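Local coordinates for nudix hydrolase domain-containing protein (Thermotoga maritima, PDB 3E57) that is of unknown function but belongs to the Nudix family and is probably a hydrolase of nucleoside diphosphate-linked compounds, at residues R17-K22 with K67-Y72; E32-M37 with N145-E150; V39-F44 with L138-L143; F47-G52 with G112-E117. All blocks are in the same frame, centred on the assembly; numbering follows the deposited sequence.

Contact 1 of 4, residues R17-K22 with K67-Y72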
# COMPACT_ATOMS: atom_id res chain seq x y z
N ARG B 17 -22.45 17.68 8.61
CA ARG B 17 -22.70 16.54 7.73
C ARG B 17 -21.59 16.48 6.68
O ARG B 17 -21.30 17.49 6.03
CB ARG B 17 -24.06 16.64 7.04
CG ARG B 17 -25.25 16.55 8.00
CD ARG B 17 -26.23 15.47 7.57
NE ARG B 17 -26.80 15.72 6.24
CZ ARG B 17 -27.38 14.79 5.48
NH1 ARG B 17 -27.51 13.54 5.91
NH2 ARG B 17 -27.85 15.12 4.29
N ILE B 18 -21.00 15.31 6.50
CA ILE B 18 -19.79 15.18 5.68
C ILE B 18 -19.87 14.13 4.58
O ILE B 18 -20.68 13.21 4.66
CB ILE B 18 -18.52 14.95 6.56
CG1 ILE B 18 -18.71 13.81 7.57
CG2 ILE B 18 -18.16 16.23 7.30
CD1 ILE B 18 -18.58 12.43 7.00
N LEU B 19 -19.04 14.28 3.55
CA LEU B 19 -19.08 13.42 2.37
C LEU B 19 -18.58 12.01 2.68
O LEU B 19 -17.49 11.82 3.24
CB LEU B 19 -18.25 14.02 1.22
CG LEU B 19 -18.22 13.29 -0.13
CD1 LEU B 19 -19.61 13.24 -0.76
CD2 LEU B 19 -17.23 13.95 -1.08
N VAL B 20 -19.39 11.03 2.28
CA VAL B 20 -19.07 9.63 2.46
C VAL B 20 -19.43 8.84 1.21
O VAL B 20 -20.17 9.33 0.36
CB VAL B 20 -19.80 9.04 3.68
CG1 VAL B 20 -19.35 9.72 4.95
CG2 VAL B 20 -21.34 9.16 3.52
N VAL B 21 -18.88 7.63 1.09
CA VAL B 21 -19.35 6.65 0.12
C VAL B 21 -19.53 5.32 0.83
O VAL B 21 -18.92 5.08 1.86
CB VAL B 21 -18.37 6.46 -1.06
CG1 VAL B 21 -18.27 7.72 -1.89
CG2 VAL B 21 -16.99 6.03 -0.56
N LYS B 22 -20.41 4.47 0.30
CA LYS B 22 -20.56 3.11 0.82
C LYS B 22 -19.30 2.34 0.46
O LYS B 22 -18.80 2.46 -0.65
CB LYS B 22 -21.80 2.42 0.24
CG LYS B 22 -23.13 3.02 0.69
CD LYS B 22 -24.33 2.06 0.48
CE LYS B 22 -24.54 1.67 -0.99
NZ LYS B 22 -25.87 0.96 -1.21
N LYS B 67 -17.10 4.91 3.99
CA LYS B 67 -15.80 5.56 4.10
C LYS B 67 -15.96 7.06 3.90
O LYS B 67 -16.62 7.51 2.96
CB LYS B 67 -14.80 4.93 3.12
CG LYS B 67 -14.36 3.55 3.59
CD LYS B 67 -13.31 2.90 2.71
CE LYS B 67 -12.51 1.82 3.48
NZ LYS B 67 -11.25 2.38 4.13
N GLN B 68 -15.38 7.83 4.81
CA GLN B 68 -15.37 9.27 4.76
C GLN B 68 -14.32 9.72 3.75
O GLN B 68 -13.16 9.33 3.86
CB GLN B 68 -15.04 9.83 6.14
CG GLN B 68 -16.06 9.42 7.22
CD GLN B 68 -15.50 9.48 8.61
OE1 GLN B 68 -14.94 10.50 9.02
NE2 GLN B 68 -15.64 8.39 9.36
N VAL B 69 -14.72 10.52 2.77
CA VAL B 69 -13.79 11.01 1.76
C VAL B 69 -12.97 12.18 2.30
O VAL B 69 -13.52 13.23 2.65
CB VAL B 69 -14.53 11.43 0.49
CG1 VAL B 69 -13.57 12.05 -0.51
CG2 VAL B 69 -15.24 10.22 -0.09
N ILE B 70 -11.65 11.97 2.36
CA ILE B 70 -10.71 12.91 2.95
C ILE B 70 -9.75 13.42 1.88
O ILE B 70 -8.83 12.69 1.48
CB ILE B 70 -9.89 12.24 4.09
CG1 ILE B 70 -10.81 11.56 5.12
CG2 ILE B 70 -8.99 13.26 4.79
CD1 ILE B 70 -11.74 12.52 5.84
N PRO B 71 -9.95 14.65 1.39
CA PRO B 71 -8.89 15.26 0.59
C PRO B 71 -7.63 15.37 1.45
O PRO B 71 -7.73 15.72 2.62
CB PRO B 71 -9.46 16.64 0.23
CG PRO B 71 -10.54 16.89 1.24
CD PRO B 71 -11.12 15.54 1.48
N TYR B 72 -6.48 15.04 0.88
CA TYR B 72 -5.22 14.92 1.62
C TYR B 72 -4.10 15.49 0.75
O TYR B 72 -3.73 14.90 -0.27
CB TYR B 72 -4.95 13.46 1.95
CG TYR B 72 -3.89 13.23 3.01
CD1 TYR B 72 -4.13 13.56 4.34
CD2 TYR B 72 -2.67 12.66 2.69
CE1 TYR B 72 -3.17 13.35 5.32
CE2 TYR B 72 -1.70 12.45 3.68
CZ TYR B 72 -1.97 12.80 4.99
OH TYR B 72 -1.00 12.58 5.97
O HOH W 1 -15.66 13.94 4.07
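Ile18 meets Gln68 through the end of its side chain: its CB points toward segment 67-72, and CD1 lies 3.9 Å from Gln68 CG. Leu19 follows with its carbonyl, whose O accepts from Val69 N at 3.1 Å. A water donates both to this oxygen and to Val69 O, bridging the strands where they splay. The Leu19 methyl CD2 packs on Val69 CB at 4.0 Å. At Val20 the backbones form a non-hydrogen-bonded antiparallel pair with Gln68; CG1, beside the backbone N (chi1 -63°), leans on Gln68 CG, and Val20 CA sends a CA-H...O contact to Lys67 O. Val21 then forms a hydrogen-bonded pair with Lys67, its N giving to Lys67 O (2.9 Å) and its O accepting from Lys67 N (2.8 Å). The segments diverge strongly from a straight antiparallel course (121° between their directions), consistent with only two bridges. Gln68 OE1 bonds His106 and Lys67 NZ bonds Asn145. The contact joins an N-terminal strand edge to edge to strand 66-77 of the mixed Nudix sheet. Strand 53-56 also pairs with 17-22, strand 155-163 lies beside 66-77, and helix 115-130 covers Leu19 and Val69 through Pro115 and Phe119.

Contact 2 of 4, residues E32-M37 with N145-E150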
# COMPACT_ATOMS: atom_id res chain seq x y z
N GLU B 32 -9.89 -4.08 -4.38
CA GLU B 32 -9.33 -4.31 -3.07
C GLU B 32 -7.84 -4.00 -3.08
O GLU B 32 -7.07 -4.68 -3.75
CB GLU B 32 -9.54 -5.78 -2.69
CG GLU B 32 -11.02 -6.12 -2.50
CD GLU B 32 -11.28 -7.61 -2.42
OE1 GLU B 32 -10.68 -8.29 -1.54
OE2 GLU B 32 -12.10 -8.11 -3.23
N PHE B 33 -7.45 -2.96 -2.35
CA PHE B 33 -6.03 -2.66 -2.20
C PHE B 33 -5.75 -2.14 -0.81
O PHE B 33 -6.65 -1.68 -0.13
CB PHE B 33 -5.57 -1.65 -3.26
CG PHE B 33 -6.21 -0.30 -3.15
CD1 PHE B 33 -5.51 0.78 -2.62
CD2 PHE B 33 -7.50 -0.09 -3.61
CE1 PHE B 33 -6.10 2.02 -2.56
CE2 PHE B 33 -8.09 1.14 -3.55
CZ PHE B 33 -7.39 2.21 -3.02
N GLU B 34 -4.49 -2.24 -0.41
CA GLU B 34 -4.02 -1.79 0.90
C GLU B 34 -2.83 -0.90 0.66
O GLU B 34 -1.79 -1.38 0.23
CB GLU B 34 -3.61 -3.00 1.75
CG GLU B 34 -2.99 -2.68 3.11
CD GLU B 34 -4.01 -2.18 4.14
OE1 GLU B 34 -5.17 -2.66 4.12
OE2 GLU B 34 -3.63 -1.31 4.97
N GLY B 35 -2.98 0.39 0.90
CA GLY B 35 -1.90 1.34 0.65
C GLY B 35 -2.38 2.43 -0.27
O GLY B 35 -3.38 3.07 0.01
N PHE B 36 -1.67 2.63 -1.38
CA PHE B 36 -2.01 3.67 -2.34
C PHE B 36 -2.19 3.04 -3.71
O PHE B 36 -1.48 2.10 -4.05
CB PHE B 36 -0.90 4.71 -2.41
CG PHE B 36 -0.95 5.58 -3.63
CD1 PHE B 36 -1.68 6.76 -3.63
CD2 PHE B 36 -0.25 5.24 -4.79
CE1 PHE B 36 -1.71 7.59 -4.76
CE2 PHE B 36 -0.28 6.05 -5.91
CZ PHE B 36 -1.01 7.23 -5.90
N MET B 37 -3.13 3.58 -4.48
CA MET B 37 -3.32 3.21 -5.89
C MET B 37 -3.61 4.44 -6.75
O MET B 37 -4.47 5.25 -6.39
CB MET B 37 -4.49 2.24 -6.03
CG MET B 37 -4.65 1.73 -7.46
SD MET B 37 -5.91 0.47 -7.61
CE MET B 37 -7.34 1.38 -7.13
N ASN B 145 -6.04 3.84 0.87
CA ASN B 145 -6.97 2.98 1.58
C ASN B 145 -6.16 2.04 2.43
O ASN B 145 -5.52 1.12 1.91
CB ASN B 145 -7.84 2.19 0.59
CG ASN B 145 -8.91 1.36 1.26
OD1 ASN B 145 -9.62 1.85 2.14
ND2 ASN B 145 -9.04 0.11 0.85
N SER B 146 -6.12 2.30 3.73
CA SER B 146 -5.35 1.45 4.64
C SER B 146 -6.23 1.03 5.78
O SER B 146 -7.14 1.76 6.18
CB SER B 146 -4.14 2.19 5.18
OG SER B 146 -4.57 3.34 5.85
N SER B 147 -5.96 -0.15 6.32
CA SER B 147 -6.84 -0.76 7.28
C SER B 147 -6.15 -0.98 8.62
O SER B 147 -6.66 -1.73 9.44
CB SER B 147 -7.35 -2.09 6.74
OG SER B 147 -6.28 -3.01 6.58
N THR B 148 -5.02 -0.31 8.85
CA THR B 148 -4.21 -0.60 10.03
C THR B 148 -4.69 0.06 11.34
O THR B 148 -4.18 -0.25 12.42
CB THR B 148 -2.72 -0.27 9.80
OG1 THR B 148 -2.58 1.07 9.31
CG2 THR B 148 -2.13 -1.23 8.78
N THR B 149 -5.68 0.96 11.27
CA THR B 149 -6.23 1.60 12.48
C THR B 149 -7.73 1.78 12.36
O THR B 149 -8.29 1.67 11.26
CB THR B 149 -5.56 2.98 12.78
OG1 THR B 149 -5.87 3.94 11.76
CG2 THR B 149 -4.02 2.84 12.89
N GLU B 150 -8.38 2.03 13.50
CA GLU B 150 -9.82 2.30 13.53
C GLU B 150 -10.18 3.45 12.60
O GLU B 150 -11.13 3.36 11.83
CB GLU B 150 -10.27 2.67 14.95
CG GLU B 150 -10.26 1.55 15.97
CD GLU B 150 -10.75 2.02 17.34
OE1 GLU B 150 -10.44 3.17 17.73
OE2 GLU B 150 -11.44 1.24 18.04
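Glu34 reaches Ser147 with both carboxylate oxygens, although its CB starts away from segment 145-150. CG stands anti to the backbone N (chi1 175°), and the bend at chi2, 73°, places CD 3.6 Å from Ser147 N. From there OE1 accepts from Ser147 OG at 2.7 Å, met on the syn side but 33° out of the carboxylate plane. OE2 takes Ser147 N at 2.9 Å on its syn lone pair and also lies close to Ser146 CA. Two bonds to one serine thus fix the rotation of the carboxylate. An alanine at Glu34 would probably leave Ser147 N and OG without these acceptors, and the Ser147 hydroxyl freer to turn.

The backbones meet beside this grip. Gly35 and Asn145 form an antiparallel hydrogen-bonded pair: Gly35 N gives to Asn145 O at 2.8 Å, and Asn145 N returns a bond to Gly35 O at 2.9 Å. Asn145 ND2 adds a bond to Phe33 O (3.1 Å), while its CB packs obliquely on the Phe33 ring, 3.6 Å from CE1. Asn145 OD1 turns to Lys67 NZ, so both ends of the amide are used.

The chain turns a corner at Glu34 and Gly35, and strand 36-38 then continues alongside strand 131-145. Helix 23-30 touches Asn145 through Phe26, and helix 194-206 touches Phe36 and Ser146. Phe33, Glu34, Phe36 and Met37 also pair antiparallel with a strand of the second subunit, extending the sheet across the dimer interface.

Contact 3 of 4, residues V39-F44 with L138-L143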
# COMPACT_ATOMS: atom_id res chain seq x y z
N VAL B 39 -5.24 6.51 -9.56
CA VAL B 39 -6.49 6.49 -10.33
C VAL B 39 -6.63 7.80 -11.09
O VAL B 39 -5.98 8.79 -10.77
CB VAL B 39 -7.76 6.22 -9.46
CG1 VAL B 39 -7.58 4.99 -8.54
CG2 VAL B 39 -8.16 7.44 -8.69
N ASN B 40 -7.46 7.79 -12.12
CA ASN B 40 -7.72 8.98 -12.92
C ASN B 40 -8.65 9.92 -12.17
O ASN B 40 -9.65 9.50 -11.61
CB ASN B 40 -8.29 8.57 -14.29
CG ASN B 40 -8.78 9.75 -15.10
OD1 ASN B 40 -9.87 10.27 -14.86
ND2 ASN B 40 -7.97 10.16 -16.06
N PHE B 41 -8.29 11.20 -12.14
CA PHE B 41 -9.03 12.18 -11.35
C PHE B 41 -10.48 12.31 -11.80
O PHE B 41 -11.39 12.34 -10.97
CB PHE B 41 -8.35 13.55 -11.40
CG PHE B 41 -8.87 14.53 -10.37
CD1 PHE B 41 -9.36 14.09 -9.14
CD2 PHE B 41 -8.83 15.89 -10.62
CE1 PHE B 41 -9.81 14.97 -8.20
CE2 PHE B 41 -9.28 16.78 -9.67
CZ PHE B 41 -9.78 16.32 -8.46
N GLU B 42 -10.69 12.36 -13.11
CA GLU B 42 -12.05 12.47 -13.65
C GLU B 42 -12.90 11.26 -13.23
O GLU B 42 -14.05 11.42 -12.84
CB GLU B 42 -12.02 12.63 -15.17
CG GLU B 42 -13.36 12.96 -15.79
CD GLU B 42 -14.05 14.10 -15.07
OE1 GLU B 42 -13.43 15.18 -14.92
OE2 GLU B 42 -15.21 13.91 -14.66
N ASP B 43 -12.33 10.06 -13.31
CA ASP B 43 -13.02 8.83 -12.87
C ASP B 43 -13.42 8.93 -11.40
O ASP B 43 -14.54 8.56 -11.02
CB ASP B 43 -12.13 7.59 -13.07
CG ASP B 43 -11.90 7.25 -14.54
OD1 ASP B 43 -12.64 7.76 -15.42
OD2 ASP B 43 -10.97 6.44 -14.82
N PHE B 44 -12.51 9.44 -10.57
CA PHE B 44 -12.80 9.62 -9.15
C PHE B 44 -13.94 10.62 -8.89
O PHE B 44 -14.84 10.35 -8.10
CB PHE B 44 -11.55 10.07 -8.39
CG PHE B 44 -11.78 10.27 -6.93
CD1 PHE B 44 -12.18 9.21 -6.14
CD2 PHE B 44 -11.62 11.52 -6.35
CE1 PHE B 44 -12.41 9.38 -4.79
CE2 PHE B 44 -11.86 11.70 -4.99
CZ PHE B 44 -12.25 10.62 -4.22
N LEU B 138 -2.85 21.72 -8.08
CA LEU B 138 -3.14 20.53 -7.30
C LEU B 138 -3.11 19.40 -8.32
O LEU B 138 -3.90 19.38 -9.27
CB LEU B 138 -4.49 20.59 -6.59
CG LEU B 138 -4.57 21.45 -5.32
CD1 LEU B 138 -5.69 20.95 -4.42
CD2 LEU B 138 -3.25 21.47 -4.56
N GLU B 139 -2.16 18.50 -8.14
CA GLU B 139 -2.04 17.35 -9.02
C GLU B 139 -2.62 16.20 -8.24
O GLU B 139 -2.09 15.84 -7.20
CB GLU B 139 -0.56 17.09 -9.34
CG GLU B 139 -0.34 15.95 -10.34
CD GLU B 139 1.14 15.57 -10.52
OE1 GLU B 139 2.03 16.28 -9.99
OE2 GLU B 139 1.40 14.55 -11.19
N PHE B 140 -3.73 15.64 -8.71
CA PHE B 140 -4.29 14.45 -8.08
C PHE B 140 -3.39 13.24 -8.36
O PHE B 140 -3.07 12.97 -9.51
CB PHE B 140 -5.70 14.20 -8.61
CG PHE B 140 -6.34 12.94 -8.08
CD1 PHE B 140 -6.77 12.85 -6.77
CD2 PHE B 140 -6.51 11.84 -8.90
CE1 PHE B 140 -7.37 11.70 -6.30
CE2 PHE B 140 -7.11 10.68 -8.44
CZ PHE B 140 -7.54 10.61 -7.15
N LEU B 141 -2.99 12.53 -7.30
CA LEU B 141 -2.13 11.37 -7.45
C LEU B 141 -2.90 10.06 -7.39
O LEU B 141 -2.63 9.15 -8.15
CB LEU B 141 -1.02 11.37 -6.39
CG LEU B 141 -0.10 12.59 -6.35
CD1 LEU B 141 1.01 12.36 -5.32
CD2 LEU B 141 0.49 12.88 -7.71
N GLY B 142 -3.86 9.95 -6.48
CA GLY B 142 -4.65 8.73 -6.37
C GLY B 142 -5.30 8.59 -5.02
O GLY B 142 -5.50 9.58 -4.31
N LEU B 143 -5.59 7.34 -4.65
CA LEU B 143 -6.34 7.02 -3.44
C LEU B 143 -5.52 6.27 -2.40
O LEU B 143 -4.71 5.39 -2.73
CB LEU B 143 -7.54 6.15 -3.80
CG LEU B 143 -8.56 6.79 -4.74
CD1 LEU B 143 -9.79 5.89 -4.85
CD2 LEU B 143 -8.95 8.15 -4.25
O HOH W 2 -3.70 10.22 -11.47
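Phe41 lays its ring over one face of Phe140 in an offset stack, with centroids 4.7 Å apart and planes at 24°. CD1 of Phe41 makes the closest approach, 3.4 Å from Phe140 CG, toward the rim of that ring. The overlap is mutual, because Phe140 CB sits over a face of the Phe41 ring in a CH-pi contact. In both stacked residues CG is anti to the backbone N (chi1 -167° for Phe41, 176° for Phe140).

The opposite face of Phe140 is covered from its own strand by Gly142 N, over the ring centre. At its edge lies Val39: CG2 is in the ring plane, 3.4 Å from Phe140 CE2, and Val39 O is 3.2 Å from the same carbon. Phe44 has its ring nearly parallel to that of Phe140, but the two are slid apart and barely overlap. Across the contact its face is met by Leu143 CD2, 3.7 Å from Phe44 CE1. Val39 CG2 completes the patch on Leu143 CG at 4.0 Å.

Leu141 and Gly142 form a classic beta bulge opposite Leu159. On the helix side, Asn40 is the N-cap, its OD1 accepting from Asp43 N at 2.9 Å. Phe160 meets both Phe41 and Phe140, enlarging the aromatic cluster.

No direct hydrogen bond joins the two segments. One water gives a polar link, donating to Val39 O and weakly to Phe140 O, so apolar and aromatic packing is what directly joins the start of helix 41-51 to strand 131-145.

Contact 4 of 4, residues F47-G52 with G112-E117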
# COMPACT_ATOMS: atom_id res chain seq x y z
N PHE B 47 -17.08 9.14 -9.83
CA PHE B 47 -17.42 8.20 -8.76
C PHE B 47 -18.10 8.89 -7.59
O PHE B 47 -19.09 8.39 -7.04
CB PHE B 47 -16.16 7.45 -8.29
CG PHE B 47 -16.32 6.76 -6.98
CD1 PHE B 47 -16.90 5.50 -6.92
CD2 PHE B 47 -15.85 7.33 -5.81
CE1 PHE B 47 -17.05 4.84 -5.70
CE2 PHE B 47 -16.00 6.68 -4.59
CZ PHE B 47 -16.59 5.43 -4.54
N LEU B 48 -17.60 10.07 -7.21
CA LEU B 48 -18.20 10.85 -6.13
C LEU B 48 -19.61 11.32 -6.49
O LEU B 48 -20.52 11.23 -5.69
CB LEU B 48 -17.34 12.07 -5.79
CG LEU B 48 -15.98 11.83 -5.15
CD1 LEU B 48 -15.32 13.17 -4.83
CD2 LEU B 48 -16.14 10.95 -3.90
N ASP B 49 -19.79 11.83 -7.70
CA ASP B 49 -21.11 12.30 -8.13
C ASP B 49 -22.11 11.15 -8.19
O ASP B 49 -23.29 11.35 -7.89
CB ASP B 49 -21.03 13.02 -9.47
CG ASP B 49 -20.72 14.50 -9.33
OD1 ASP B 49 -21.00 15.07 -8.24
OD2 ASP B 49 -20.20 15.08 -10.31
N GLN B 50 -21.64 9.97 -8.57
CA GLN B 50 -22.49 8.79 -8.71
C GLN B 50 -22.80 8.09 -7.38
O GLN B 50 -23.90 7.56 -7.19
CB GLN B 50 -21.85 7.82 -9.69
CG GLN B 50 -22.71 6.64 -10.06
CD GLN B 50 -22.10 5.80 -11.14
OE1 GLN B 50 -20.89 5.83 -11.38
NE2 GLN B 50 -22.94 5.02 -11.82
N TYR B 51 -21.85 8.07 -6.45
CA TYR B 51 -22.01 7.31 -5.21
C TYR B 51 -21.92 8.12 -3.92
O TYR B 51 -22.29 7.64 -2.86
CB TYR B 51 -20.97 6.19 -5.16
CG TYR B 51 -21.11 5.18 -6.27
CD1 TYR B 51 -22.14 4.24 -6.26
CD2 TYR B 51 -20.22 5.16 -7.33
CE1 TYR B 51 -22.26 3.31 -7.27
CE2 TYR B 51 -20.33 4.24 -8.35
CZ TYR B 51 -21.36 3.32 -8.31
OH TYR B 51 -21.48 2.40 -9.33
N GLY B 52 -21.43 9.36 -4.01
CA GLY B 52 -21.23 10.19 -2.84
C GLY B 52 -22.54 10.67 -2.24
O GLY B 52 -23.51 10.92 -2.96
N GLY B 112 -20.63 22.43 -1.22
CA GLY B 112 -21.18 22.49 -2.58
C GLY B 112 -22.51 21.78 -2.79
O GLY B 112 -22.98 21.03 -1.92
N ALA B 113 -23.10 22.03 -3.95
CA ALA B 113 -24.44 21.54 -4.31
C ALA B 113 -24.44 20.06 -4.72
O ALA B 113 -25.50 19.42 -4.73
CB ALA B 113 -25.02 22.39 -5.43
N THR B 114 -23.27 19.55 -5.07
CA THR B 114 -23.09 18.14 -5.45
C THR B 114 -21.79 17.64 -4.81
O THR B 114 -20.93 18.45 -4.48
CB THR B 114 -22.97 17.97 -6.98
OG1 THR B 114 -21.84 18.71 -7.46
CG2 THR B 114 -24.25 18.44 -7.69
N PRO B 115 -21.65 16.31 -4.65
CA PRO B 115 -20.43 15.69 -4.13
C PRO B 115 -19.13 16.19 -4.78
O PRO B 115 -18.14 16.43 -4.08
CB PRO B 115 -20.63 14.20 -4.46
CG PRO B 115 -22.08 14.01 -4.42
CD PRO B 115 -22.69 15.29 -4.93
N ARG B 116 -19.14 16.32 -6.10
CA ARG B 116 -17.98 16.79 -6.84
C ARG B 116 -17.66 18.24 -6.51
O ARG B 116 -16.51 18.59 -6.24
CB ARG B 116 -18.23 16.64 -8.33
CG ARG B 116 -17.17 17.22 -9.23
CD ARG B 116 -17.75 17.56 -10.58
NE ARG B 116 -16.72 17.49 -11.61
CZ ARG B 116 -16.40 16.40 -12.29
NH1 ARG B 116 -17.04 15.25 -12.12
NH2 ARG B 116 -15.44 16.48 -13.20
N GLU B 117 -18.68 19.09 -6.55
CA GLU B 117 -18.53 20.50 -6.23
C GLU B 117 -18.10 20.70 -4.78
O GLU B 117 -17.24 21.53 -4.50
CB GLU B 117 -19.84 21.24 -6.50
CG GLU B 117 -19.78 22.75 -6.30
CD GLU B 117 -21.15 23.39 -6.28
OE1 GLU B 117 -22.12 22.73 -6.73
OE2 GLU B 117 -21.28 24.54 -5.80
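Asp49 turns its carboxylate onto Arg116 at the first turn of helix 115-130. OD1 accepts from Arg116 N at 3.1 Å, the donor lying 44° out of the carboxylate plane. Arg116 CB is 3.2 Å from the same oxygen, so the group presses on both the backbone and the root of the side chain. OD2 faces the edge of the guanidinium, and its salt bridge to NH1 is long, at 3.6 Å. An alanine at Asp49 would probably leave Arg116 N without this acceptor and remove the long ion pair to NH1, with Glu42 still facing the guanidinium. Beside this polar pair, Pro115 CB touches Leu48 O at 3.2 Å and Leu48 CB at 4.1 Å. Pro115 CG also meets Gly52 O.

In the next shell, Thr114 N-caps helix 115-130, OG1 accepting weakly from Glu117 N. The charge of Asp49 here would probably suit the helix dipole. Arg116 NH2 has its stronger partner in Glu42, about two turns earlier in helix 41-51. The end of helix 41-51 thus rests on the beginning of helix 115-130, whose REVNEE sequence is consistent with the Nudix helix, while Pro115 touches Leu19 and Phe47 touches Val21 of strand 17-22.

Along the chain the segments interleave: contact 1 alternates with each of the others, whereas contact 4 nests inside the loop closed by contact 3, and contact 3 inside that of contact 2. Contacts 1, 2 and 3 reach one mixed sheet, with centres 15 to 17 Å apart. Contacts 3 and 4 share helix 41-51, about 14 Å between centres, and are tied by Glu42 and Arg116. Contact 1 packs on contact 4, about 10 Å away centre to centre, and bonds to contact 2 through Lys67 and Asn145. Contacts 2 and 4, about 22 Å apart, do not touch. Together they fasten the N-terminal strands and helix 41-51 to the Nudix sheet and helix 115-130.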